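Local coordinates for protein carboxyl esterase NP (Bacillus subtilis, PDB 4CCW) that catalyses the hydrolysis of carboxylic esters to an alcohol and a carboxylate, acting as an alpha/beta-hydrolase carboxylesterase, at residues V58-A63 and N109-V114; T68-N73 and H124-S129; N137-M142 and V234-L239. One frame throughout, in Å; residues are numbered along the deposited sequence.

Contact 1: residues V58-A63 and N109-V114; sequences VLLHGA and NWLLDV. With VKC ((2-hydroxyethoxy)acetic acid), chain B.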
loop_
_atom_site.group_PDB
_atom_site.type_symbol
_atom_site.label_atom_id
_atom_site.label_comp_id
_atom_site.label_asym_id
_atom_site.label_seq_id
_atom_site.Cartn_x
_atom_site.Cartn_y
_atom_site.Cartn_z
ATOM N N VAL A 58 -9.565 0.555 -5.914
ATOM C CA VAL A 58 -9.084 0.883 -4.577
ATOM C C VAL A 58 -7.552 0.730 -4.526
ATOM O O VAL A 58 -7.003 -0.282 -4.967
ATOM C CB VAL A 58 -9.773 0.032 -3.482
ATOM C CG1 VAL A 58 -9.132 0.276 -2.118
ATOM C CG2 VAL A 58 -11.264 0.338 -3.401
ATOM N N LEU A 59 -6.889 1.754 -3.996
ATOM C CA LEU A 59 -5.440 1.777 -3.842
ATOM C C LEU A 59 -5.056 1.702 -2.366
ATOM O O LEU A 59 -5.619 2.404 -1.520
ATOM C CB LEU A 59 -4.850 3.053 -4.456
ATOM C CG LEU A 59 -5.294 3.462 -5.868
ATOM C CD1 LEU A 59 -4.683 4.793 -6.267
ATOM C CD2 LEU A 59 -4.959 2.386 -6.885
ATOM N N LEU A 60 -4.083 0.847 -2.075
ATOM C CA LEU A 60 -3.583 0.670 -0.726
ATOM C C LEU A 60 -2.057 0.825 -0.780
ATOM O O LEU A 60 -1.354 -0.011 -1.340
ATOM C CB LEU A 60 -4.003 -0.692 -0.157
ATOM C CG LEU A 60 -5.491 -0.902 0.171
ATOM C CD1 LEU A 60 -5.755 -2.375 0.469
ATOM C CD2 LEU A 60 -5.963 -0.020 1.324
ATOM N N HIS A 61 -1.589 1.931 -0.204
ATOM C CA HIS A 61 -0.188 2.385 -0.247
ATOM C C HIS A 61 0.799 1.497 0.491
ATOM O O HIS A 61 0.408 0.617 1.273
ATOM C CB HIS A 61 -0.151 3.757 0.399
ATOM C CG HIS A 61 -0.649 3.744 1.824
ATOM N ND1 HIS A 61 0.135 3.405 2.854
ATOM C CD2 HIS A 61 -1.916 4.002 2.361
ATOM C CE1 HIS A 61 -0.577 3.453 4.000
ATOM N NE2 HIS A 61 -1.828 3.820 3.698
ATOM N N GLY A 62 2.093 1.758 0.290
ATOM C CA GLY A 62 3.158 1.056 1.032
ATOM C C GLY A 62 3.321 1.572 2.450
ATOM O O GLY A 62 2.877 2.676 2.759
ATOM N N ALA A 63 3.959 0.784 3.312
ATOM C CA ALA A 63 4.134 1.170 4.723
ATOM C C ALA A 63 4.783 2.543 4.861
ATOM O O ALA A 63 5.754 2.841 4.178
ATOM C CB ALA A 63 4.957 0.131 5.492
ATOM N N ASN A 109 -11.999 -6.960 7.950
ATOM C CA ASN A 109 -13.266 -6.342 8.363
ATOM C C ASN A 109 -13.222 -4.812 8.273
ATOM O O ASN A 109 -14.239 -4.177 8.002
ATOM C CB ASN A 109 -13.662 -6.768 9.783
ATOM C CG ASN A 109 -14.210 -8.188 9.854
ATOM O OD1 ASN A 109 -14.687 -8.742 8.859
ATOM N ND2 ASN A 109 -14.151 -8.784 11.047
ATOM N N TRP A 110 -12.046 -4.228 8.511
ATOM C CA TRP A 110 -11.859 -2.780 8.350
ATOM C C TRP A 110 -12.103 -2.411 6.902
ATOM O O TRP A 110 -12.895 -1.518 6.591
ATOM C CB TRP A 110 -10.452 -2.348 8.815
ATOM C CG TRP A 110 -10.019 -1.019 8.232
ATOM C CD1 TRP A 110 -10.490 0.250 8.565
ATOM C CD2 TRP A 110 -9.054 -0.795 7.147
ATOM N NE1 TRP A 110 -9.888 1.218 7.798
ATOM C CE2 TRP A 110 -9.013 0.657 6.925
ATOM C CE3 TRP A 110 -8.230 -1.618 6.381
ATOM C CZ2 TRP A 110 -8.193 1.229 5.962
ATOM C CZ3 TRP A 110 -7.411 -1.026 5.410
ATOM C CH2 TRP A 110 -7.390 0.362 5.213
ATOM N N LEU A 111 -11.449 -3.134 6.003
ATOM C CA LEU A 111 -11.575 -2.868 4.575
ATOM C C LEU A 111 -12.988 -3.174 4.062
ATOM O O LEU A 111 -13.488 -2.476 3.170
ATOM C CB LEU A 111 -10.499 -3.635 3.803
ATOM C CG LEU A 111 -10.198 -3.234 2.351
ATOM C CD1 LEU A 111 -10.002 -1.733 2.179
ATOM C CD2 LEU A 111 -8.976 -3.996 1.870
ATOM N N LEU A 112 -13.615 -4.212 4.617
ATOM C CA LEU A 112 -15.028 -4.503 4.345
ATOM C C LEU A 112 -15.873 -3.245 4.555
ATOM O O LEU A 112 -16.598 -2.825 3.648
ATOM C CB LEU A 112 -15.537 -5.653 5.232
ATOM C CG LEU A 112 -17.043 -5.986 5.200
ATOM C CD1 LEU A 112 -17.492 -6.421 3.816
ATOM C CD2 LEU A 112 -17.399 -7.061 6.223
ATOM N N ASP A 113 -15.757 -2.643 5.744
ATOM C CA ASP A 113 -16.445 -1.392 6.073
ATOM C C ASP A 113 -16.195 -0.273 5.059
ATOM O O ASP A 113 -17.119 0.426 4.654
ATOM C CB ASP A 113 -16.025 -0.892 7.460
ATOM C CG ASP A 113 -16.500 -1.789 8.588
ATOM O OD1 ASP A 113 -17.308 -2.713 8.358
ATOM O OD2 ASP A 113 -16.059 -1.550 9.727
ATOM N N VAL A 114 -14.938 -0.079 4.689
ATOM C CA VAL A 114 -14.580 0.908 3.671
ATOM C C VAL A 114 -15.349 0.650 2.364
ATOM O O VAL A 114 -15.984 1.561 1.819
ATOM C CB VAL A 114 -13.060 0.897 3.401
ATOM C CG1 VAL A 114 -12.716 1.791 2.220
ATOM C CG2 VAL A 114 -12.289 1.322 4.645
HETATM C C VKC B . 8.307 0.816 3.571
HETATM O O VKC B . 8.408 -0.404 3.321
HETATM C CA VKC B . 8.583 1.293 4.978
HETATM C CD VKC B . 8.311 -0.174 8.242
HETATM C CG VKC B . 9.163 0.281 7.058
HETATM O OAD VKC B . 8.371 0.213 5.881
HETATM O OE1 VKC B . 8.659 0.563 9.425
HETATM O OXT VKC B . 7.982 1.650 2.699
#
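The branch ends of Leu-60, on the strand, and Leu-111, on the helix, meet tip to tip, CD1 of Leu-60 lying 3.9 Å from CD2 of Leu-111. The other branch of Leu-60 serves a different neighbour: its CD2 comes to 4.2 Å from CH2 at the far end of the Trp-110 indole. Here the leucine and the indole pass alongside, heading opposite ways, and the methyl approaches the ring obliquely. One leucine fork thus divides its two methyls between consecutive residues of the helix.

The indole gets there by length. With CG anti to the backbone N (chi1 159°), Trp-110 carries its six-membered ring back toward the strand. One turn on, Val-114 places CG2 over one face of the indole, on its five-membered side, 3.9 Å above the plane and offset toward the rim. The indole nitrogen, NE1, is hydrogen-bonded to Thr-44 OG1, which ties down the polar end of an otherwise apolar group.

Beyond Leu-60 the strand gives way to a loop heading for the ligand pocket. His-61 ND1 donates an almost straight bond (177°) to Gly-62 O at 2.8 Å, the oxygen lying in the imidazole plane, while NE2 bonds to Ile-88 N. At Ala-63, CB is 3.4 Å from the ether oxygen OAD of the bound (2-hydroxyethoxy)acetic acid. The Ala-63 amide is held by Ser-129 OG.

Strand 56-60 runs parallel to both 82-86 and 123-128, and helix 104-118 packs across this part of the sheet. Val-86 touches both Leu-60 and Trp-110, Met-125 touches Leu-60 and Leu-111, and helix 130-141 adds His-134 and Thr-135 against Leu-60 and Phe-138 against Leu-111.

Contact 2: residues T68-N73 and H124-S129; sequences TMWYPN and HMIGLS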
loop_
_atom_site.group_PDB
_atom_site.type_symbol
_atom_site.label_atom_id
_atom_site.label_comp_id
_atom_site.label_asym_id
_atom_site.label_seq_id
_atom_site.Cartn_x
_atom_site.Cartn_y
_atom_site.Cartn_z
ATOM N N THR A 68 -0.668 9.511 -0.403
ATOM C CA THR A 68 -0.089 10.557 -1.240
ATOM C C THR A 68 0.955 10.010 -2.220
ATOM O O THR A 68 1.316 10.717 -3.169
ATOM C CB THR A 68 0.581 11.666 -0.403
ATOM O OG1 THR A 68 1.677 11.098 0.330
ATOM C CG2 THR A 68 -0.414 12.316 0.547
ATOM N N MET A 69 1.426 8.773 -1.995
ATOM C CA MET A 69 2.471 8.163 -2.834
ATOM C C MET A 69 2.027 7.888 -4.266
ATOM O O MET A 69 2.864 7.662 -5.131
ATOM C CB MET A 69 3.019 6.865 -2.226
ATOM C CG MET A 69 2.059 5.687 -2.240
ATOM S SD MET A 69 2.920 4.130 -1.917
ATOM C CE MET A 69 3.574 3.696 -3.527
ATOM N N TRP A 70 0.720 7.896 -4.505
ATOM C CA TRP A 70 0.172 7.538 -5.829
ATOM C C TRP A 70 0.215 8.636 -6.871
ATOM O O TRP A 70 -0.355 8.483 -7.966
ATOM C CB TRP A 70 -1.250 7.006 -5.685
ATOM C CG TRP A 70 -1.361 5.764 -4.834
ATOM C CD1 TRP A 70 -2.032 5.618 -3.626
ATOM C CD2 TRP A 70 -0.789 4.438 -5.119
ATOM N NE1 TRP A 70 -1.895 4.335 -3.141
ATOM C CE2 TRP A 70 -1.172 3.575 -3.999
ATOM C CE3 TRP A 70 -0.019 3.906 -6.153
ATOM C CZ2 TRP A 70 -0.796 2.232 -3.939
ATOM C CZ3 TRP A 70 0.357 2.555 -6.078
ATOM C CH2 TRP A 70 -0.022 1.745 -4.992
ATOM N N TYR A 71 0.917 9.736 -6.578
ATOM C CA TYR A 71 0.954 10.877 -7.514
ATOM C C TYR A 71 1.469 10.573 -8.936
ATOM O O TYR A 71 1.021 11.231 -9.880
ATOM C CB TYR A 71 1.650 12.116 -6.907
ATOM C CG TYR A 71 3.136 11.967 -6.665
ATOM C CD1 TYR A 71 4.056 12.220 -7.678
ATOM C CD2 TYR A 71 3.624 11.575 -5.413
ATOM C CE1 TYR A 71 5.418 12.070 -7.463
ATOM C CE2 TYR A 71 4.983 11.437 -5.182
ATOM C CZ TYR A 71 5.874 11.675 -6.206
ATOM O OH TYR A 71 7.221 11.532 -5.988
ATOM N N PRO A 72 2.376 9.580 -9.104
ATOM C CA PRO A 72 2.870 9.294 -10.461
ATOM C C PRO A 72 1.943 8.410 -11.291
ATOM O O PRO A 72 2.206 8.177 -12.475
ATOM C CB PRO A 72 4.175 8.522 -10.215
ATOM C CG PRO A 72 4.452 8.606 -8.752
ATOM C CD PRO A 72 3.133 8.825 -8.092
ATOM N N ASN A 73 0.880 7.916 -10.673
ATOM C CA ASN A 73 0.069 6.862 -11.277
ATOM C C ASN A 73 -1.366 7.303 -11.439
ATOM O O ASN A 73 -2.094 6.773 -12.273
ATOM C CB ASN A 73 0.088 5.598 -10.406
ATOM C CG ASN A 73 1.452 5.303 -9.826
ATOM O OD1 ASN A 73 1.702 5.583 -8.646
ATOM N ND2 ASN A 73 2.358 4.768 -10.653
ATOM N N HIS A 124 -11.692 -3.305 -8.423
ATOM C CA HIS A 124 -10.293 -3.588 -8.701
ATOM C C HIS A 124 -9.500 -3.062 -7.546
ATOM O O HIS A 124 -9.928 -2.124 -6.868
ATOM C CB HIS A 124 -9.856 -2.938 -10.003
ATOM C CG HIS A 124 -10.464 -3.580 -11.235
ATOM N ND1 HIS A 124 -10.149 -4.825 -11.634
ATOM C CD2 HIS A 124 -11.386 -3.092 -12.162
ATOM C CE1 HIS A 124 -10.831 -5.122 -12.765
ATOM N NE2 HIS A 124 -11.586 -4.059 -13.085
ATOM N N MET A 125 -8.344 -3.679 -7.297
ATOM C CA MET A 125 -7.481 -3.262 -6.204
ATOM C C MET A 125 -6.042 -3.237 -6.664
ATOM O O MET A 125 -5.620 -4.084 -7.464
ATOM C CB MET A 125 -7.597 -4.203 -5.002
ATOM C CG MET A 125 -8.999 -4.321 -4.427
ATOM S SD MET A 125 -9.039 -5.493 -3.057
ATOM C CE MET A 125 -8.169 -4.552 -1.792
ATOM N N ILE A 126 -5.300 -2.258 -6.146
ATOM C CA ILE A 126 -3.861 -2.182 -6.329
ATOM C C ILE A 126 -3.288 -1.904 -4.958
ATOM O O ILE A 126 -3.753 -1.009 -4.251
ATOM C CB ILE A 126 -3.454 -1.051 -7.298
ATOM C CG1 ILE A 126 -4.104 -1.273 -8.678
ATOM C CG2 ILE A 126 -1.936 -0.951 -7.414
ATOM C CD1 ILE A 126 -4.025 -0.064 -9.604
ATOM N N GLY A 127 -2.274 -2.676 -4.581
ATOM C CA GLY A 127 -1.636 -2.487 -3.288
ATOM C C GLY A 127 -0.154 -2.703 -3.421
ATOM O O GLY A 127 0.282 -3.668 -4.065
ATOM N N LEU A 128 0.632 -1.801 -2.823
ATOM C CA LEU A 128 2.076 -1.947 -2.819
ATOM C C LEU A 128 2.553 -2.151 -1.382
ATOM O O LEU A 128 1.985 -1.572 -0.442
ATOM C CB LEU A 128 2.748 -0.728 -3.482
ATOM C CG LEU A 128 4.269 -0.733 -3.647
ATOM C CD1 LEU A 128 4.684 -0.195 -5.014
ATOM C CD2 LEU A 128 4.923 0.053 -2.521
ATOM N N SER A 129 3.595 -2.975 -1.213
ATOM C CA SER A 129 4.206 -3.187 0.128
ATOM C C SER A 129 3.132 -3.632 1.140
ATOM O O SER A 129 2.398 -4.575 0.874
ATOM C CB SER A 129 4.997 -1.928 0.571
ATOM O OG SER A 129 5.069 -1.750 1.995
#
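Met-69 and Trp-70, consecutive residues of a 3-10 turn, make all the side-chain contacts with strand 123-128. Met-69 comes first. Its CG sits between the backbone N and the carbonyl carbon (chi1 70°), and a bend at chi3 turns the terminal methyl back, so that CE lies 4.0 Å from CD2 of Leu-128. Its CG also lies over one face of the Trp-70 indole, 4.1 Å above the plane and toward the rim, so the two side chains of the turn support one another.

Trp-70 then reaches further. CH2, at the far corner of its benzene ring, touches two side chains of the strand, 4.0 Å from CB of Leu-128 and 4.1 Å from CG2 of Ile-126. Both carbons approach the ring obliquely. Because Ile-126 and Leu-128 are two apart in the strand, they point to the same side of the sheet and receive the indole together. Further along, Asn-73 N bonds back to Trp-70 O at 3.0 Å, closing the turn, and Asn-73 OD1 lies in the plane of the indole at its edge.

No hydrogen bond crosses between the two segments; carbon packing alone joins them. Leu-128 itself sits between Gly-127 and Ser-129 of a GxSxG pattern, consistent with a nucleophile elbow; Ser-129 lines the ligand pocket. The side chain of Leu-128 is about 5 Å from that of His-273, the likely proton acceptor, and with only carbon packed against it here its surroundings are probably poor in water on this side.

Contact 3: residues N137-M142 and V234-L239; sequences NFLLRM and VPILLL
Helix 130-141 comes nearest the incoming end of strand 236-241 where the CA atoms of Leu-139 and Val-234 are 6.6 Å apart, and the chains diverge from there. Leu-139 carries the contact for the helix. A chi1 of 70° tucks CG over the leucine's own backbone and directs its methyls toward Val-234, just before the strand, and Ile-236, its first residue. CD1 packs 4.1 Å from CB of Val-234 and 4.0 Å from CD1 of Ile-236. The other methyl, CD2, rests against Ile-236, 4.1 Å from its CG1, and the leucine and isoleucine chains cross at about a right angle. Val-234 CG2 also reaches the helix backbone, 4.0 Å from Leu-139 O. An alanine in place of Leu-139 would remove both methyls and would probably open a gap between helix and strand, leaving Ile-236 CD1 and Val-234 CB without the methyl they share.

On another side of the helix, Arg-141 NE bonds to Asn-137 OD1 at 3.0 Å; the oxygen lies near the guanidinium plane, whereas the N-H comes from above the amide plane. Asn-137 ND2 in turn bonds to Arg-104 O, linking this helix to 104-118.

Strand 236-241 lies between the parallel strands 146-152 and 263-268. Helix 130-141 packs on the face bearing Ile-236, while the next residue, Leu-237, meets helix 280-291.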
loop_
_atom_site.group_PDB
_atom_site.type_symbol
_atom_site.label_atom_id
_atom_site.label_comp_id
_atom_site.label_asym_id
_atom_site.label_seq_id
_atom_site.Cartn_x
_atom_site.Cartn_y
_atom_site.Cartn_z
ATOM N N ASN A 137 -4.665 -10.525 1.682
ATOM C CA ASN A 137 -5.456 -11.001 2.808
ATOM C C ASN A 137 -6.962 -10.839 2.504
ATOM O O ASN A 137 -7.781 -11.733 2.790
ATOM C CB ASN A 137 -5.054 -10.249 4.092
ATOM C CG ASN A 137 -5.806 -10.738 5.326
ATOM O OD1 ASN A 137 -5.677 -11.892 5.742
ATOM N ND2 ASN A 137 -6.573 -9.846 5.929
ATOM N N PHE A 138 -7.310 -9.715 1.883
ATOM C CA PHE A 138 -8.721 -9.391 1.598
ATOM C C PHE A 138 -9.307 -10.267 0.496
ATOM O O PHE A 138 -10.422 -10.787 0.627
ATOM C CB PHE A 138 -8.876 -7.902 1.261
ATOM C CG PHE A 138 -10.309 -7.437 1.142
ATOM C CD1 PHE A 138 -11.090 -7.242 2.281
ATOM C CD2 PHE A 138 -10.863 -7.163 -0.098
ATOM C CE1 PHE A 138 -12.402 -6.787 2.177
ATOM C CE2 PHE A 138 -12.168 -6.711 -0.214
ATOM C CZ PHE A 138 -12.938 -6.523 0.926
ATOM N N LEU A 139 -8.573 -10.420 -0.597
ATOM C CA LEU A 139 -9.084 -11.213 -1.715
ATOM C C LEU A 139 -9.229 -12.690 -1.335
ATOM O O LEU A 139 -10.102 -13.371 -1.868
ATOM C CB LEU A 139 -8.240 -11.009 -2.989
ATOM C CG LEU A 139 -6.820 -11.585 -3.040
ATOM C CD1 LEU A 139 -6.842 -13.017 -3.567
ATOM C CD2 LEU A 139 -5.909 -10.710 -3.903
ATOM N N LEU A 140 -8.391 -13.183 -0.422
ATOM C CA LEU A 140 -8.507 -14.572 0.030
ATOM C C LEU A 140 -9.733 -14.771 0.910
ATOM O O LEU A 140 -10.363 -15.824 0.872
ATOM C CB LEU A 140 -7.249 -15.031 0.771
ATOM C CG LEU A 140 -5.980 -15.259 -0.059
ATOM C CD1 LEU A 140 -4.834 -15.674 0.839
ATOM C CD2 LEU A 140 -6.183 -16.305 -1.146
ATOM N N ARG A 141 -10.068 -13.753 1.701
ATOM C CA ARG A 141 -11.207 -13.851 2.617
ATOM C C ARG A 141 -12.543 -13.529 1.942
ATOM O O ARG A 141 -13.582 -14.102 2.307
ATOM C CB ARG A 141 -10.994 -12.970 3.852
ATOM C CG ARG A 141 -9.936 -13.501 4.807
ATOM C CD ARG A 141 -9.413 -12.395 5.711
ATOM N NE ARG A 141 -8.410 -12.882 6.649
ATOM C CZ ARG A 141 -8.686 -13.476 7.806
ATOM N NH1 ARG A 141 -9.947 -13.677 8.181
ATOM N NH2 ARG A 141 -7.699 -13.888 8.578
ATOM N N MET A 142 -12.510 -12.638 0.951
ATOM C CA MET A 142 -13.723 -12.080 0.344
ATOM C C MET A 142 -13.631 -11.922 -1.174
ATOM O O MET A 142 -13.756 -10.806 -1.693
ATOM C CB MET A 142 -14.033 -10.737 0.983
ATOM C CG MET A 142 -14.038 -10.813 2.497
ATOM S SD MET A 142 -15.049 -9.535 3.212
ATOM C CE MET A 142 -14.596 -9.708 4.940
ATOM N N VAL A 234 -9.402 -15.149 -7.189
ATOM C CA VAL A 234 -9.452 -13.835 -7.803
ATOM C C VAL A 234 -8.215 -13.717 -8.717
ATOM O O VAL A 234 -7.123 -14.119 -8.314
ATOM C CB VAL A 234 -9.426 -12.735 -6.699
ATOM C CG1 VAL A 234 -9.435 -11.338 -7.292
ATOM C CG2 VAL A 234 -10.621 -12.881 -5.763
ATOM N N PRO A 235 -8.364 -13.145 -9.924
ATOM C CA PRO A 235 -7.155 -12.954 -10.747
ATOM C C PRO A 235 -6.187 -11.978 -10.097
ATOM O O PRO A 235 -6.610 -10.930 -9.591
ATOM C CB PRO A 235 -7.688 -12.364 -12.071
ATOM C CG PRO A 235 -9.173 -12.387 -11.977
ATOM C CD PRO A 235 -9.567 -12.568 -10.547
ATOM N N ILE A 236 -4.894 -12.321 -10.141
ATOM C CA ILE A 236 -3.840 -11.541 -9.531
ATOM C C ILE A 236 -2.759 -11.202 -10.544
ATOM O O ILE A 236 -2.359 -12.051 -11.340
ATOM C CB ILE A 236 -3.219 -12.319 -8.352
ATOM C CG1 ILE A 236 -4.256 -12.489 -7.225
ATOM C CG2 ILE A 236 -1.917 -11.682 -7.876
ATOM C CD1 ILE A 236 -3.792 -13.417 -6.130
ATOM N N LEU A 237 -2.333 -9.940 -10.533
ATOM C CA LEU A 237 -1.149 -9.525 -11.262
ATOM C C LEU A 237 -0.132 -9.242 -10.186
ATOM O O LEU A 237 -0.355 -8.392 -9.336
ATOM C CB LEU A 237 -1.399 -8.264 -12.105
ATOM C CG LEU A 237 -0.161 -7.570 -12.701
ATOM C CD1 LEU A 237 0.358 -8.337 -13.915
ATOM C CD2 LEU A 237 -0.500 -6.141 -13.116
ATOM N N LEU A 238 0.986 -9.951 -10.226
ATOM C CA LEU A 238 2.065 -9.725 -9.275
ATOM C C LEU A 238 3.229 -9.054 -9.974
ATOM O O LEU A 238 3.813 -9.633 -10.877
ATOM C CB LEU A 238 2.510 -11.043 -8.619
ATOM C CG LEU A 238 3.753 -10.977 -7.716
ATOM C CD1 LEU A 238 3.471 -10.102 -6.485
ATOM C CD2 LEU A 238 4.161 -12.386 -7.255
ATOM N N LEU A 239 3.529 -7.817 -9.577
ATOM C CA LEU A 239 4.697 -7.092 -10.061
ATOM C C LEU A 239 5.741 -6.960 -8.978
ATOM O O LEU A 239 5.436 -6.533 -7.854
ATOM C CB LEU A 239 4.323 -5.686 -10.544
ATOM C CG LEU A 239 3.285 -5.563 -11.650
ATOM C CD1 LEU A 239 3.141 -4.104 -12.077
ATOM C CD2 LEU A 239 3.624 -6.441 -12.860
#

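In the fold
All three contacts are buried and apolar, with no hydrogen bond across any pair of segments, and all rest on the same mixed sheet. Contacts 1 and 2 lie nearer the middle of the chain and share neighbouring strands: backbone bonds join Val-58 to His-124 and Ile-126. Contact 3 lies further out, toward the incoming end of strand 236-241, and uses purely aliphatic side chains, whereas each of the others includes a tryptophan. Phe-138 bridges the three, touching Leu-111 of contact 1 and Met-125 of contact 2. Contacts 1 and 2 also carry pocket residues, Ala-63 and Ser-129; contact 3 is remote from the annotated sites.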